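Local coordinates for protein acetyltransferase (PDB 7BYY) that acetylates aminoacyl-tRNAs with acetyl-CoA as a GNAT-family toxin of a toxin-antitoxin system, at residues I135-I147 and F165-I177. The protein carries 1 engineered substitution. Numbering follows the deposited sequence.
Sequences IKGVYLDADPAAI and FGAVPMFLAIQHI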
loop_
_atom_site.group_PDB
_atom_site.type_symbol
_atom_site.label_atom_id
_atom_site.label_comp_id
_atom_site.label_asym_id
_atom_site.label_seq_id
_atom_site.Cartn_x
_atom_site.Cartn_y
_atom_site.Cartn_z
ATOM N N ILE A 135 0.700 -6.168 3.471
ATOM C CA ILE A 135 1.831 -5.463 4.050
ATOM C C ILE A 135 2.307 -6.245 5.266
ATOM O O ILE A 135 1.569 -7.041 5.849
ATOM C CB ILE A 135 1.487 -4.000 4.417
ATOM C CG1 ILE A 135 0.282 -3.919 5.362
ATOM C CG2 ILE A 135 1.201 -3.198 3.161
ATOM C CD1 ILE A 135 0.615 -4.078 6.830
ATOM N N LYS A 136 3.569 -6.029 5.632
ATOM C CA LYS A 136 4.153 -6.751 6.754
ATOM C C LYS A 136 3.875 -6.091 8.096
ATOM O O LYS A 136 3.901 -6.776 9.125
ATOM C CB LYS A 136 5.664 -6.898 6.558
ATOM C CG LYS A 136 6.041 -7.866 5.451
ATOM C CD LYS A 136 5.477 -9.247 5.729
ATOM C CE LYS A 136 5.822 -10.221 4.621
ATOM N NZ LYS A 136 5.544 -11.620 5.045
ATOM N N GLY A 137 3.600 -4.792 8.111
ATOM C CA GLY A 137 3.323 -4.110 9.361
ATOM C C GLY A 137 3.303 -2.608 9.158
ATOM O O GLY A 137 3.058 -2.121 8.054
ATOM N N VAL A 138 3.567 -1.887 10.244
ATOM C CA VAL A 138 3.581 -0.431 10.243
ATOM C C VAL A 138 4.939 0.044 10.739
ATOM O O VAL A 138 5.421 -0.404 11.787
ATOM C CB VAL A 138 2.447 0.153 11.105
ATOM C CG1 VAL A 138 2.630 1.654 11.276
ATOM C CG2 VAL A 138 1.097 -0.150 10.478
ATOM N N TYR A 139 5.552 0.947 9.982
ATOM C CA TYR A 139 6.831 1.546 10.323
ATOM C C TYR A 139 6.626 3.016 10.664
ATOM O O TYR A 139 5.740 3.678 10.118
ATOM C CB TYR A 139 7.821 1.395 9.161
ATOM C CG TYR A 139 9.119 2.150 9.333
ATOM C CD1 TYR A 139 9.267 3.441 8.836
ATOM C CD2 TYR A 139 10.201 1.569 9.978
ATOM C CE1 TYR A 139 10.450 4.134 8.987
ATOM C CE2 TYR A 139 11.391 2.255 10.130
ATOM C CZ TYR A 139 11.510 3.538 9.633
ATOM O OH TYR A 139 12.691 4.225 9.783
ATOM N N LEU A 140 7.445 3.527 11.580
ATOM C CA LEU A 140 7.373 4.935 11.941
ATOM C C LEU A 140 8.721 5.389 12.480
ATOM O O LEU A 140 9.583 4.580 12.831
ATOM C CB LEU A 140 6.258 5.204 12.961
ATOM C CG LEU A 140 6.238 4.468 14.303
ATOM C CD1 LEU A 140 7.112 5.158 15.337
ATOM C CD2 LEU A 140 4.807 4.386 14.801
ATOM N N ASP A 141 8.882 6.705 12.546
ATOM C CA ASP A 141 10.077 7.347 13.088
ATOM C C ASP A 141 9.618 8.213 14.258
ATOM O O ASP A 141 9.125 9.328 14.059
ATOM C CB ASP A 141 10.793 8.159 12.012
ATOM C CG ASP A 141 11.741 7.317 11.177
ATOM O OD1 ASP A 141 12.732 6.798 11.735
ATOM O OD2 ASP A 141 11.494 7.176 9.959
ATOM N N ALA A 142 9.778 7.703 15.476
ATOM C CA ALA A 142 9.148 8.289 16.652
ATOM C C ALA A 142 10.002 9.401 17.247
ATOM O O ALA A 142 11.194 9.210 17.504
ATOM C CB ALA A 142 8.889 7.215 17.709
ATOM N N ASP A 143 9.380 10.551 17.476
ATOM C CA ASP A 143 10.024 11.609 18.238
ATOM C C ASP A 143 10.283 11.123 19.663
ATOM O O ASP A 143 9.487 10.344 20.201
ATOM C CB ASP A 143 9.141 12.861 18.253
ATOM C CG ASP A 143 9.891 14.104 18.697
ATOM O OD1 ASP A 143 10.060 14.295 19.922
ATOM O OD2 ASP A 143 10.313 14.888 17.819
ATOM N N PRO A 144 11.388 11.540 20.294
ATOM C CA PRO A 144 11.659 11.095 21.673
ATOM C C PRO A 144 10.512 11.329 22.641
ATOM O O PRO A 144 10.329 10.536 23.573
ATOM C CB PRO A 144 12.897 11.914 22.062
ATOM C CG PRO A 144 13.595 12.139 20.777
ATOM C CD PRO A 144 12.519 12.300 19.733
ATOM N N ALA A 145 9.721 12.384 22.445
ATOM C CA ALA A 145 8.564 12.623 23.297
ATOM C C ALA A 145 7.419 11.653 23.030
ATOM O O ALA A 145 6.360 11.792 23.653
ATOM C CB ALA A 145 8.074 14.061 23.123
ATOM N N ALA A 146 7.596 10.683 22.128
ATOM C CA ALA A 146 6.520 9.754 21.807
ATOM C C ALA A 146 6.993 8.310 21.678
ATOM O O ALA A 146 6.193 7.452 21.283
ATOM C CB ALA A 146 5.812 10.179 20.516
ATOM N N ILE A 147 8.255 8.010 21.998
ATOM C CA ILE A 147 8.743 6.635 21.898
ATOM C C ILE A 147 7.989 5.729 22.861
ATOM O O ILE A 147 7.601 4.609 22.510
ATOM C CB ILE A 147 10.259 6.581 22.153
ATOM C CG1 ILE A 147 10.999 7.538 21.221
ATOM C CG2 ILE A 147 10.779 5.166 21.975
ATOM C CD1 ILE A 147 12.489 7.590 21.478
ATOM N N PHE A 165 16.475 13.784 12.450
ATOM C CA PHE A 165 15.792 14.331 13.652
ATOM C C PHE A 165 15.868 13.283 14.773
ATOM O O PHE A 165 16.247 12.130 14.489
ATOM C CB PHE A 165 14.346 14.715 13.329
ATOM C CG PHE A 165 13.795 15.838 14.171
ATOM C CD1 PHE A 165 14.226 17.142 13.983
ATOM C CD2 PHE A 165 12.849 15.593 15.153
ATOM C CE1 PHE A 165 13.720 18.176 14.756
ATOM C CE2 PHE A 165 12.344 16.627 15.926
ATOM C CZ PHE A 165 12.780 17.916 15.726
ATOM N N GLY A 166 15.515 13.665 16.004
ATOM C CA GLY A 166 15.564 12.730 17.142
ATOM C C GLY A 166 14.843 11.432 16.825
ATOM O O GLY A 166 15.137 10.421 17.492
ATOM N N ALA A 167 13.928 11.458 15.851
ATOM C CA ALA A 167 13.099 10.273 15.530
ATOM C C ALA A 167 13.951 9.007 15.369
ATOM O O ALA A 167 15.024 9.071 14.746
ATOM C CB ALA A 167 12.286 10.547 14.289
ATOM N N VAL A 168 13.437 7.902 15.917
ATOM C CA VAL A 168 14.022 6.562 15.903
ATOM C C VAL A 168 13.085 5.622 15.152
ATOM O O VAL A 168 11.860 5.805 15.199
ATOM C CB VAL A 168 14.290 6.048 17.327
ATOM C CG1 VAL A 168 15.501 6.746 17.932
ATOM C CG2 VAL A 168 13.061 6.230 18.203
ATOM N N PRO A 169 13.600 4.614 14.452
ATOM C CA PRO A 169 12.711 3.694 13.735
ATOM C C PRO A 169 12.029 2.720 14.684
ATOM O O PRO A 169 12.651 2.166 15.593
ATOM C CB PRO A 169 13.659 2.965 12.776
ATOM C CG PRO A 169 14.976 3.000 13.466
ATOM C CD PRO A 169 15.022 4.310 14.214
ATOM N N MET A 170 10.730 2.528 14.469
ATOM C CA MET A 170 9.940 1.578 15.239
ATOM C C MET A 170 9.048 0.792 14.287
ATOM O O MET A 170 8.655 1.290 13.227
ATOM C CB MET A 170 9.092 2.278 16.317
ATOM C CG MET A 170 9.884 3.206 17.234
ATOM S SD MET A 170 8.977 3.685 18.720
ATOM C CE MET A 170 9.005 2.156 19.652
ATOM N N PHE A 171 8.731 -0.443 14.671
ATOM C CA PHE A 171 8.013 -1.359 13.798
ATOM C C PHE A 171 6.995 -2.155 14.601
ATOM O O PHE A 171 7.222 -2.492 15.765
ATOM C CB PHE A 171 8.977 -2.316 13.079
ATOM C CG PHE A 171 8.305 -3.234 12.093
ATOM C CD1 PHE A 171 7.979 -2.788 10.821
ATOM C CD2 PHE A 171 8.008 -4.544 12.435
ATOM C CE1 PHE A 171 7.367 -3.631 9.911
ATOM C CE2 PHE A 171 7.395 -5.392 11.529
ATOM C CZ PHE A 171 7.074 -4.935 10.267
ATOM N N LEU A 172 5.866 -2.453 13.958
ATOM C CA LEU A 172 4.816 -3.283 14.549
ATOM C C LEU A 172 4.275 -4.197 13.460
ATOM O O LEU A 172 3.672 -3.721 12.495
ATOM C CB LEU A 172 3.703 -2.426 15.149
ATOM C CG LEU A 172 2.551 -3.178 15.817
ATOM C CD1 LEU A 172 3.068 -4.058 16.948
ATOM C CD2 LEU A 172 1.507 -2.200 16.326
ATOM N N ALA A 173 4.483 -5.503 13.616
ATOM C CA ALA A 173 4.080 -6.459 12.596
ATOM C C ALA A 173 2.560 -6.489 12.448
ATOM O O ALA A 173 1.809 -6.139 13.363
ATOM C CB ALA A 173 4.608 -7.853 12.932
ATOM N N ILE A 174 2.110 -6.924 11.268
ATOM C CA ILE A 174 0.680 -6.914 10.970
ATOM C C ILE A 174 -0.063 -7.948 11.809
ATOM O O ILE A 174 -1.241 -7.759 12.135
ATOM C CB ILE A 174 0.446 -7.133 9.462
ATOM C CG1 ILE A 174 -1.045 -7.046 9.127
ATOM C CG2 ILE A 174 1.024 -8.471 9.008
ATOM C CD1 ILE A 174 -1.701 -5.765 9.593
ATOM N N GLN A 175 0.603 -9.045 12.179
ATOM C CA GLN A 175 -0.053 -10.071 12.984
ATOM C C GLN A 175 -0.526 -9.507 14.320
ATOM O O GLN A 175 -1.618 -9.843 14.795
ATOM C CB GLN A 175 0.895 -11.251 13.204
ATOM C CG GLN A 175 1.307 -11.976 11.925
ATOM C CD GLN A 175 2.469 -11.301 11.209
ATOM O OE1 GLN A 175 3.130 -10.423 11.765
ATOM N NE2 GLN A 175 2.720 -11.711 9.969
ATOM N N HIS A 176 0.273 -8.630 14.931
ATOM C CA HIS A 176 -0.113 -8.045 16.210
ATOM C C HIS A 176 -1.194 -6.982 16.049
ATOM O O HIS A 176 -1.987 -6.768 16.972
ATOM C CB HIS A 176 1.119 -7.459 16.907
ATOM C CG HIS A 176 2.253 -8.430 17.043
ATOM N ND1 HIS A 176 3.555 -8.103 16.732
ATOM C CD2 HIS A 176 2.278 -9.721 17.453
ATOM C CE1 HIS A 176 4.333 -9.150 16.944
ATOM N NE2 HIS A 176 3.582 -10.144 17.382
ATOM N N ILE A 177 -1.245 -6.308 14.899
ATOM C CA ILE A 177 -2.293 -5.317 14.679
ATOM C C ILE A 177 -3.645 -5.999 14.513
ATOM O O ILE A 177 -4.654 -5.551 15.070
ATOM C CB ILE A 177 -1.951 -4.436 13.465
ATOM C CG1 ILE A 177 -0.622 -3.715 13.692
ATOM C CG2 ILE A 177 -3.060 -3.433 13.202
ATOM C CD1 ILE A 177 -0.273 -2.738 12.599
#
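Met170 swings CG anti to its carbonyl carbon (chi1 -53°) and bends at chi3 (72°), bringing SD to 3.7 Å from Ala142 CB, with Ile147 CG2 touching SD from across, the two side chains at about a right angle. Leu140 holds CG between its backbone N and carbonyl carbon (chi1 57°), and its CD1 lies against Met170 CB at 3.6 Å. Farther along, Ile147 CD1 meets Val168 CG2 at 3.6 Å, again crosswise. Tyr139, on the other face of the sheet, lies beside Pro169 and points the same way, its CE2 3.6 Å from Pro169 CB; Phe171 sets its CZ 3.9 Å from Gly137 CA. Between the two layers, strands 137-142 and 168-173 run antiparallel, Val138, Leu140 and Ala142 each exchanging two backbone hydrogen bonds with Leu172, Met170 and Val168, respectively; Gly137 and Tyr139 bond to strand 94-105. Ile174 N donates to Lys136 O at 2.8 Å, tying the start of helix 174-187 to the strand pair. Tyr150 of helix 147-151 packs on Leu140, Ala142 and Met170. The second face, aromatic toward one end, turns polar at Asp141. Polar backbone bonds thus fix the register, while apolar side chains seal the buried Leu140-Ala142-Met170 face of this GNAT sheet.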